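Local coordinates for protein putative polysaccharide deacetylase (Bdellovibrio bacteriovorus HD100, PDB 5JP6) that probably removes acetyl groups from peptidoglycan as a zinc-dependent deacetylase of carbohydrate esterase family 4, at residues Asn142-Phe146 with Leu349-Tyr353; Lys136-Ser140 with Arg189-Glu193; Val166-Val172 with Gln327-Ile331. The protein carries 1 engineered substitution. All blocks are in the same frame, centred on the assembly; numbering follows the deposited sequence.

Contact 1 (Asn142-Phe146 with Leu349-Tyr353)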
loop_
_atom_site.group_PDB
_atom_site.type_symbol
_atom_site.label_atom_id
_atom_site.label_comp_id
_atom_site.label_asym_id
_atom_site.label_seq_id
_atom_site.Cartn_x
_atom_site.Cartn_y
_atom_site.Cartn_z
ATOM N N ASN A 142 -20.113 10.217 4.496
ATOM C CA ASN A 142 -20.323 9.194 5.541
ATOM C C ASN A 142 -20.586 9.821 6.874
ATOM O O ASN A 142 -19.764 10.583 7.354
ATOM C CB ASN A 142 -19.126 8.242 5.654
ATOM C CG ASN A 142 -19.035 7.266 4.524
ATOM O OD1 ASN A 142 -20.035 6.981 3.863
ATOM N ND2 ASN A 142 -17.803 6.648 4.338
ATOM N N SER A 143 -21.708 9.466 7.483
ATOM C CA SER A 143 -22.044 9.943 8.846
ATOM C C SER A 143 -22.623 8.782 9.629
ATOM O O SER A 143 -23.717 8.848 10.183
ATOM C CB SER A 143 -23.027 11.088 8.804
ATOM O OG SER A 143 -23.998 10.734 7.888
ATOM N N PHE A 144 -21.858 7.723 9.673
ATOM C CA PHE A 144 -22.110 6.565 10.539
ATOM C C PHE A 144 -20.822 6.295 11.290
ATOM O O PHE A 144 -19.772 6.835 10.937
ATOM C CB PHE A 144 -22.566 5.312 9.764
ATOM C CG PHE A 144 -21.533 4.747 8.840
ATOM C CD1 PHE A 144 -21.430 5.189 7.507
ATOM C CD2 PHE A 144 -20.619 3.815 9.308
ATOM C CE1 PHE A 144 -20.432 4.699 6.679
ATOM C CE2 PHE A 144 -19.660 3.286 8.471
ATOM C CZ PHE A 144 -19.559 3.707 7.164
ATOM N N ARG A 145 -20.899 5.411 12.263
ATOM C CA ARG A 145 -19.751 5.098 13.086
ATOM C C ARG A 145 -19.700 3.586 13.312
ATOM O O ARG A 145 -20.666 3.019 13.844
ATOM C CB ARG A 145 -19.884 5.827 14.416
ATOM C CG ARG A 145 -18.783 5.600 15.421
ATOM C CD ARG A 145 -19.086 6.381 16.695
ATOM N NE ARG A 145 -17.998 6.310 17.667
ATOM C CZ ARG A 145 -17.780 5.283 18.493
ATOM N NH1 ARG A 145 -18.566 4.208 18.470
ATOM N NH2 ARG A 145 -16.753 5.321 19.346
ATOM N N PHE A 146 -18.623 2.928 12.904
ATOM C CA PHE A 146 -18.402 1.542 13.281
ATOM C C PHE A 146 -18.149 1.547 14.824
ATOM O O PHE A 146 -17.469 2.438 15.358
ATOM C CB PHE A 146 -17.157 0.936 12.569
ATOM C CG PHE A 146 -17.346 0.636 11.094
ATOM C CD1 PHE A 146 -18.163 -0.428 10.689
ATOM C CD2 PHE A 146 -16.684 1.376 10.094
ATOM C CE1 PHE A 146 -18.305 -0.734 9.352
ATOM C CE2 PHE A 146 -16.868 1.047 8.751
ATOM C CZ PHE A 146 -17.671 0.010 8.393
ATOM N N LEU A 349 -15.946 1.725 2.805
ATOM C CA LEU A 349 -16.370 1.699 4.181
ATOM C C LEU A 349 -17.900 1.756 4.321
ATOM O O LEU A 349 -18.469 1.051 5.143
ATOM C CB LEU A 349 -15.666 2.806 4.957
ATOM C CG LEU A 349 -14.130 2.682 5.062
ATOM C CD1 LEU A 349 -13.502 3.979 5.561
ATOM C CD2 LEU A 349 -13.746 1.492 5.906
ATOM N N ARG A 350 -18.535 2.608 3.529
ATOM C CA ARG A 350 -19.984 2.680 3.537
ATOM C C ARG A 350 -20.597 1.347 3.117
ATOM O O ARG A 350 -21.554 0.884 3.743
ATOM C CB ARG A 350 -20.473 3.847 2.668
ATOM C CG ARG A 350 -22.002 3.964 2.522
ATOM C CD ARG A 350 -22.800 4.115 3.816
ATOM N NE ARG A 350 -24.228 3.806 3.642
ATOM C CZ ARG A 350 -25.180 4.655 3.272
ATOM N NH1 ARG A 350 -24.925 5.934 3.030
ATOM N NH2 ARG A 350 -26.425 4.213 3.157
ATOM N N GLU A 351 -20.051 0.718 2.084
ATOM C CA GLU A 351 -20.578 -0.596 1.661
ATOM C C GLU A 351 -20.347 -1.684 2.725
ATOM O O GLU A 351 -21.247 -2.493 2.922
ATOM C CB GLU A 351 -20.020 -1.013 0.323
ATOM C CG GLU A 351 -20.733 -0.354 -0.837
ATOM C CD GLU A 351 -22.204 -0.777 -0.865
ATOM O OE1 GLU A 351 -22.476 -2.012 -0.867
ATOM O OE2 GLU A 351 -23.062 0.125 -0.836
ATOM N N LEU A 352 -19.197 -1.709 3.410
ATOM C CA LEU A 352 -18.999 -2.676 4.520
ATOM C C LEU A 352 -20.154 -2.480 5.509
ATOM O O LEU A 352 -20.775 -3.453 5.969
ATOM C CB LEU A 352 -17.672 -2.490 5.234
ATOM C CG LEU A 352 -16.410 -2.966 4.571
ATOM C CD1 LEU A 352 -15.228 -2.683 5.487
ATOM C CD2 LEU A 352 -16.496 -4.428 4.192
ATOM N N TYR A 353 -20.400 -1.233 5.897
ATOM C CA TYR A 353 -21.464 -0.926 6.822
ATOM C C TYR A 353 -22.849 -1.385 6.306
ATOM O O TYR A 353 -23.578 -2.108 7.014
ATOM C CB TYR A 353 -21.473 0.574 7.106
ATOM C CG TYR A 353 -22.506 0.988 8.098
ATOM C CD1 TYR A 353 -22.277 0.824 9.460
ATOM C CD2 TYR A 353 -23.680 1.572 7.686
ATOM C CE1 TYR A 353 -23.206 1.233 10.386
ATOM C CE2 TYR A 353 -24.621 1.979 8.610
ATOM C CZ TYR A 353 -24.370 1.794 9.948
ATOM O OH TYR A 353 -25.305 2.216 10.826
#
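Phe144 and Tyr353 lay their rings on each other in an offset stack, with centroids 4.2 Å apart and planes inclined by 21°. The two side chains run in opposite senses, so each places its own CB over the other's face as a CH-pi contact; Tyr353 CB lies 3.9 Å from the Phe144 centroid. Tyr353 reaches this position with CG anti to its backbone N (chi1 -178°), whereas Phe144 tucks CG between its backbone N and carbonyl carbon (chi1 65°). The stack is close although Tyr353 lies at the exposed border, Phe144 CD2 coming within 3.4 Å of Tyr353 CD1. Packing continues inward to Phe146, whose buried ring takes the CE2 rim of Phe144 over one face and meets Leu352 CB at its edge, with Phe146 CZ 4.0 Å away. The CZ atoms of both phenylalanines also approach Leu349 O, the carbonyl that accepts the helical bond from Tyr353 N. The loop thus packs along the flank of helix 339-354, with Phe146 and Leu352 both reaching Val359 in the sheet of the NodB-type domain. The looser side is at Arg350, modelled in two conformers: its aliphatic chain passes the Phe144 rim, CD 3.8 Å from Phe144 CE1, while NE bonds to Asn354 OD1. At the far end Asn142 ND2 is held by Pro346 O. Cohesion between the segments therefore rests on aromatic and apolar contact, and Asn142 OD1 is buried 3.4 Å from Arg350 CB without a polar partner in the model.

Contact 2 (Lys136-Ser140 with Arg189-Glu193)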
loop_
_atom_site.group_PDB
_atom_site.type_symbol
_atom_site.label_atom_id
_atom_site.label_comp_id
_atom_site.label_asym_id
_atom_site.label_seq_id
_atom_site.Cartn_x
_atom_site.Cartn_y
_atom_site.Cartn_z
ATOM N N LYS A 136 -6.685 15.693 -1.742
ATOM C CA LYS A 136 -7.107 16.806 -0.907
ATOM C C LYS A 136 -8.117 16.369 0.100
ATOM O O LYS A 136 -8.731 15.307 -0.040
ATOM C CB LYS A 136 -7.677 17.926 -1.734
ATOM C CG LYS A 136 -9.019 17.632 -2.358
ATOM C CD LYS A 136 -9.551 18.880 -3.098
ATOM C CE LYS A 136 -9.389 18.722 -4.601
ATOM N NZ LYS A 136 -7.962 18.651 -5.016
ATOM N N ALA A 137 -8.249 17.211 1.134
ATOM C CA ALA A 137 -8.949 16.837 2.352
ATOM C C ALA A 137 -10.410 17.080 2.156
ATOM O O ALA A 137 -10.861 18.227 2.057
ATOM C CB ALA A 137 -8.413 17.598 3.567
ATOM N N VAL A 138 -11.142 15.994 2.008
ATOM C CA VAL A 138 -12.562 16.065 1.836
ATOM C C VAL A 138 -13.174 15.249 2.952
ATOM O O VAL A 138 -12.631 14.185 3.388
ATOM C CB VAL A 138 -13.033 15.638 0.416
ATOM C CG1 VAL A 138 -12.330 16.499 -0.613
ATOM C CG2 VAL A 138 -12.797 14.151 0.134
ATOM N N GLN A 139 -14.262 15.822 3.462
ATOM C CA GLN A 139 -15.163 15.146 4.371
ATOM C C GLN A 139 -16.196 14.484 3.464
ATOM O O GLN A 139 -16.986 15.130 2.744
ATOM C CB GLN A 139 -15.802 16.091 5.403
ATOM C CG GLN A 139 -16.820 15.398 6.318
ATOM C CD GLN A 139 -17.563 16.368 7.219
ATOM O OE1 GLN A 139 -18.796 16.427 7.225
ATOM N NE2 GLN A 139 -16.815 17.144 7.976
ATOM N N SER A 140 -16.167 13.186 3.488
ATOM C CA SER A 140 -17.119 12.413 2.663
ATOM C C SER A 140 -18.500 12.561 3.276
ATOM O O SER A 140 -18.688 13.139 4.361
ATOM C CB SER A 140 -16.735 10.935 2.581
ATOM O OG SER A 140 -17.077 10.297 3.735
ATOM N N ARG A 189 -8.247 9.957 6.755
ATOM C CA ARG A 189 -9.470 10.766 6.891
ATOM C C ARG A 189 -10.695 9.882 6.761
ATOM O O ARG A 189 -11.640 9.988 7.539
ATOM C CB ARG A 189 -9.529 11.863 5.841
ATOM C CG ARG A 189 -8.493 12.943 6.053
ATOM C CD ARG A 189 -8.723 14.108 5.135
ATOM N NE ARG A 189 -8.313 13.847 3.747
ATOM C CZ ARG A 189 -7.091 14.040 3.249
ATOM N NH1 ARG A 189 -6.096 14.442 4.019
ATOM N NH2 ARG A 189 -6.855 13.803 1.966
ATOM N N ALA A 190 -10.647 8.987 5.795
ATOM C CA ALA A 190 -11.799 8.102 5.542
ATOM C C ALA A 190 -12.050 7.176 6.736
ATOM O O ALA A 190 -13.188 6.991 7.180
ATOM C CB ALA A 190 -11.584 7.298 4.277
ATOM N N LEU A 191 -10.984 6.610 7.270
ATOM C CA LEU A 191 -11.100 5.730 8.425
ATOM C C LEU A 191 -11.643 6.467 9.628
ATOM O O LEU A 191 -12.534 5.977 10.335
ATOM C CB LEU A 191 -9.751 5.081 8.742
ATOM C CG LEU A 191 -9.198 4.109 7.706
ATOM C CD1 LEU A 191 -7.742 3.781 7.998
ATOM C CD2 LEU A 191 -9.991 2.814 7.647
ATOM N N LYS A 192 -11.070 7.634 9.892
ATOM C CA LYS A 192 -11.411 8.381 11.083
ATOM C C LYS A 192 -12.883 8.808 11.087
ATOM O O LYS A 192 -13.541 8.800 12.148
ATOM C CB LYS A 192 -10.494 9.583 11.283
ATOM C CG LYS A 192 -10.732 10.317 12.598
ATOM C CD LYS A 192 -9.719 11.434 12.800
ATOM C CE LYS A 192 -10.052 12.176 14.088
ATOM N NZ LYS A 192 -9.306 13.451 14.273
ATOM N N GLU A 193 -13.397 9.215 9.916
ATOM C CA GLU A 193 -14.792 9.676 9.785
ATOM C C GLU A 193 -15.802 8.662 10.305
ATOM O O GLU A 193 -16.902 9.053 10.751
ATOM C CB GLU A 193 -15.180 9.883 8.269
ATOM C CG GLU A 193 -14.634 11.081 7.679
ATOM C CD GLU A 193 -14.900 11.190 6.179
ATOM O OE1 GLU A 193 -15.140 10.213 5.357
ATOM O OE2 GLU A 193 -14.766 12.315 5.822
HETATM O O HOH W 1 -9.798 12.894 1.267
#
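From helix 183-193, Arg189 reaches across to the backbone of Lys136 and Ala137. CB and CG carry the chain outward from the helix, and the first contact is made by CD, 3.8 Å from Ala137 CB. A bend at chi3 (-76°) then turns the flat head, so that Ala137 CA sits over one face of the guanidinium, 3.4 Å from Arg189 NE and 3.5 Å from CZ. In the guanidinium plane, NE donates to a water at 3.0 Å, and this water in turn donates to Lys136 O, bridging the two segments. Of the tips, NH1 lies 3.9 Å from Ala137 CB, and NH2 comes 3.1 Å from the same Lys136 O. The helix is the connection of a beta-alpha-beta unit, joining the parallel neighbours 170-176 and 199-202 of the deacetylase sheet, and the loop that leads to strand 150-153 runs across its outer surface. One helical turn on, Glu193 extends its carboxylate to Ser140 and is gripped twice. Ser140 N meets OE2 on the syn side at 2.9 Å, while Ser140 OG donates to OE1 over an unusually short 2.5 Å, from well above the carboxylate plane. Ser140 OG also accepts a bond from Asn142 N, as in an ST turn.

Contact 3 (Val166-Val172 with Gln327-Ile331)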
loop_
_atom_site.group_PDB
_atom_site.type_symbol
_atom_site.label_atom_id
_atom_site.label_comp_id
_atom_site.label_asym_id
_atom_site.label_seq_id
_atom_site.Cartn_x
_atom_site.Cartn_y
_atom_site.Cartn_z
ATOM N N VAL A 166 -11.072 -13.812 13.705
ATOM C CA VAL A 166 -12.196 -12.918 13.896
ATOM C C VAL A 166 -13.539 -13.641 13.682
ATOM O O VAL A 166 -13.590 -14.764 13.148
ATOM C CB VAL A 166 -12.115 -11.672 12.995
ATOM C CG1 VAL A 166 -10.836 -10.886 13.288
ATOM C CG2 VAL A 166 -12.204 -12.043 11.533
ATOM N N ALA A 167 -14.622 -12.988 14.106
ATOM C CA ALA A 167 -15.985 -13.552 14.012
ATOM C C ALA A 167 -16.565 -13.394 12.600
ATOM O O ALA A 167 -16.028 -12.629 11.774
ATOM C CB ALA A 167 -16.898 -12.920 15.053
ATOM N N ARG A 168 -17.689 -14.074 12.340
ATOM C CA ARG A 168 -18.406 -13.867 11.087
ATOM C C ARG A 168 -18.725 -12.358 10.952
ATOM O O ARG A 168 -19.072 -11.663 11.939
ATOM C CB ARG A 168 -19.678 -14.718 10.988
ATOM C CG ARG A 168 -20.777 -14.370 11.981
ATOM C CD ARG A 168 -22.064 -15.209 11.768
ATOM N NE ARG A 168 -22.646 -15.048 10.427
ATOM C CZ ARG A 168 -23.468 -14.063 10.051
ATOM N NH1 ARG A 168 -23.834 -13.111 10.911
ATOM N NH2 ARG A 168 -23.925 -14.028 8.801
ATOM N N LYS A 169 -18.564 -11.880 9.720
ATOM C CA LYS A 169 -18.858 -10.505 9.314
ATOM C C LYS A 169 -17.954 -9.464 9.971
ATOM O O LYS A 169 -18.271 -8.277 10.020
ATOM C CB LYS A 169 -20.345 -10.169 9.420
ATOM C CG LYS A 169 -21.167 -11.146 8.575
ATOM C CD LYS A 169 -22.557 -10.695 8.312
ATOM C CE LYS A 169 -22.587 -9.806 7.102
ATOM N NZ LYS A 169 -23.997 -9.515 6.754
ATOM N N GLU A 170 -16.791 -9.929 10.407
ATOM C CA GLU A 170 -15.722 -9.031 10.857
ATOM C C GLU A 170 -14.601 -9.034 9.833
ATOM O O GLU A 170 -14.166 -10.105 9.389
ATOM C CB GLU A 170 -15.206 -9.440 12.231
ATOM C CG GLU A 170 -16.210 -9.239 13.349
ATOM C CD GLU A 170 -15.690 -9.558 14.737
ATOM O OE1 GLU A 170 -14.660 -10.277 14.872
ATOM O OE2 GLU A 170 -16.313 -9.062 15.699
ATOM N N VAL A 171 -14.104 -7.829 9.508
ATOM C CA VAL A 171 -12.960 -7.692 8.620
ATOM C C VAL A 171 -11.907 -6.785 9.239
ATOM O O VAL A 171 -12.213 -5.827 9.962
ATOM C CB VAL A 171 -13.336 -7.209 7.219
ATOM C CG1 VAL A 171 -14.244 -8.202 6.524
ATOM C CG2 VAL A 171 -13.994 -5.839 7.264
ATOM N N VAL A 172 -10.660 -7.145 8.978
ATOM C CA VAL A 172 -9.495 -6.390 9.423
ATOM C C VAL A 172 -8.910 -5.732 8.184
ATOM O O VAL A 172 -8.597 -6.400 7.208
ATOM C CB VAL A 172 -8.431 -7.307 10.062
ATOM C CG1 VAL A 172 -7.245 -6.519 10.588
ATOM C CG2 VAL A 172 -9.000 -8.159 11.154
ATOM N N GLN A 327 -15.614 -14.606 1.245
ATOM C CA GLN A 327 -14.905 -15.073 2.425
ATOM C C GLN A 327 -15.735 -14.977 3.697
ATOM O O GLN A 327 -15.575 -15.802 4.601
ATOM C CB GLN A 327 -13.595 -14.296 2.606
ATOM C CG GLN A 327 -12.579 -14.585 1.545
ATOM C CD GLN A 327 -12.062 -16.004 1.632
ATOM O OE1 GLN A 327 -11.653 -16.466 2.702
ATOM N NE2 GLN A 327 -12.124 -16.713 0.538
ATOM N N GLY A 328 -16.547 -13.923 3.806
ATOM C CA GLY A 328 -17.420 -13.706 4.956
ATOM C C GLY A 328 -16.808 -13.017 6.154
ATOM O O GLY A 328 -17.525 -12.491 7.012
ATOM N N ARG A 329 -15.479 -13.106 6.260
ATOM C CA ARG A 329 -14.721 -12.511 7.360
ATOM C C ARG A 329 -13.240 -12.583 7.009
ATOM O O ARG A 329 -12.833 -13.332 6.110
ATOM C CB ARG A 329 -14.946 -13.283 8.675
ATOM C CG ARG A 329 -14.129 -14.568 8.738
ATOM C CD ARG A 329 -14.431 -15.322 10.010
ATOM N NE ARG A 329 -15.677 -16.050 9.947
ATOM C CZ ARG A 329 -16.168 -16.742 10.973
ATOM N NH1 ARG A 329 -15.533 -16.755 12.137
ATOM N NH2 ARG A 329 -17.292 -17.405 10.832
ATOM N N GLY A 330 -12.431 -11.824 7.735
ATOM C CA GLY A 330 -10.987 -12.015 7.665
ATOM C C GLY A 330 -10.224 -10.751 7.450
ATOM O O GLY A 330 -10.624 -9.704 7.932
ATOM N N ILE A 331 -9.067 -10.900 6.810
ATOM C CA ILE A 331 -8.071 -9.852 6.681
ATOM C C ILE A 331 -8.007 -9.420 5.231
ATOM O O ILE A 331 -7.786 -10.245 4.338
ATOM C CB ILE A 331 -6.689 -10.311 7.173
ATOM C CG1 ILE A 331 -6.733 -10.619 8.668
ATOM C CG2 ILE A 331 -5.614 -9.269 6.860
ATOM C CD1 ILE A 331 -5.461 -11.209 9.227
#
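Arg329, in one of its two modelled conformers, starts with CG between its backbone N and carbonyl carbon (chi1 78°) and bends again at chi3 (78°), which folds its guanidinium over the Ala167-Arg168 peptide. Arg168 N lies over the centre of one face, 3.4 Å from Arg329 CZ, and NH1 donates to Val166 O at 3.0 Å on a lone pair in the carbonyl plane. Both contacts lie at the start of the type II turn from Ala167 to Glu170, which Glu170 OE1 ties from within by accepting Ala167 N at 2.8 Å. From this turn strand 170-176 enters the parallel sheet of the NodB-type domain beside strand 330-335, leading toward Asp176 and Asp177, the latter a ligand of the zinc ion here. Gly328, leaving helix 313-327 with positive phi, presents its O to Lys169 N at 3.0 Å. Parallel pairing follows: Gly330 N binds Glu170 O at 2.9 Å, and Gly330 O receives Val172 N at 2.8 Å. At the backbone angles of Gly330 (phi 131°) a CB would jam against Arg329 O; Val166 CG2 packs 3.8 Å from Gly330 N. Val172 and Ile331 are neighbours on the face opposite Val171, Val172 CB 4.0 Å from Ile331 CG1.

Along the chain the segments run 136-140, 142-146, 166-172, 189-193, 327-331 and 349-353, so contact 3 is nested inside the loop closed by contact 1, while contact 2 crosses both. Contacts 1 and 2 have centres 12 Å apart and use adjoining parts of one loop, which passes over helices 183-193 and 339-354 in turn; they touch where Leu349 CD1 meets Ala190 O. Contact 3 lies in the sheet beneath, its centre 16 Å from that of contact 1, and Leu352 packs on Val171 between them. Contacts 2 and 3 have centres 24 Å apart and nearest atoms about 9 Å apart. Loop, helices and sheet thus form successive layers of the deacetylase domain.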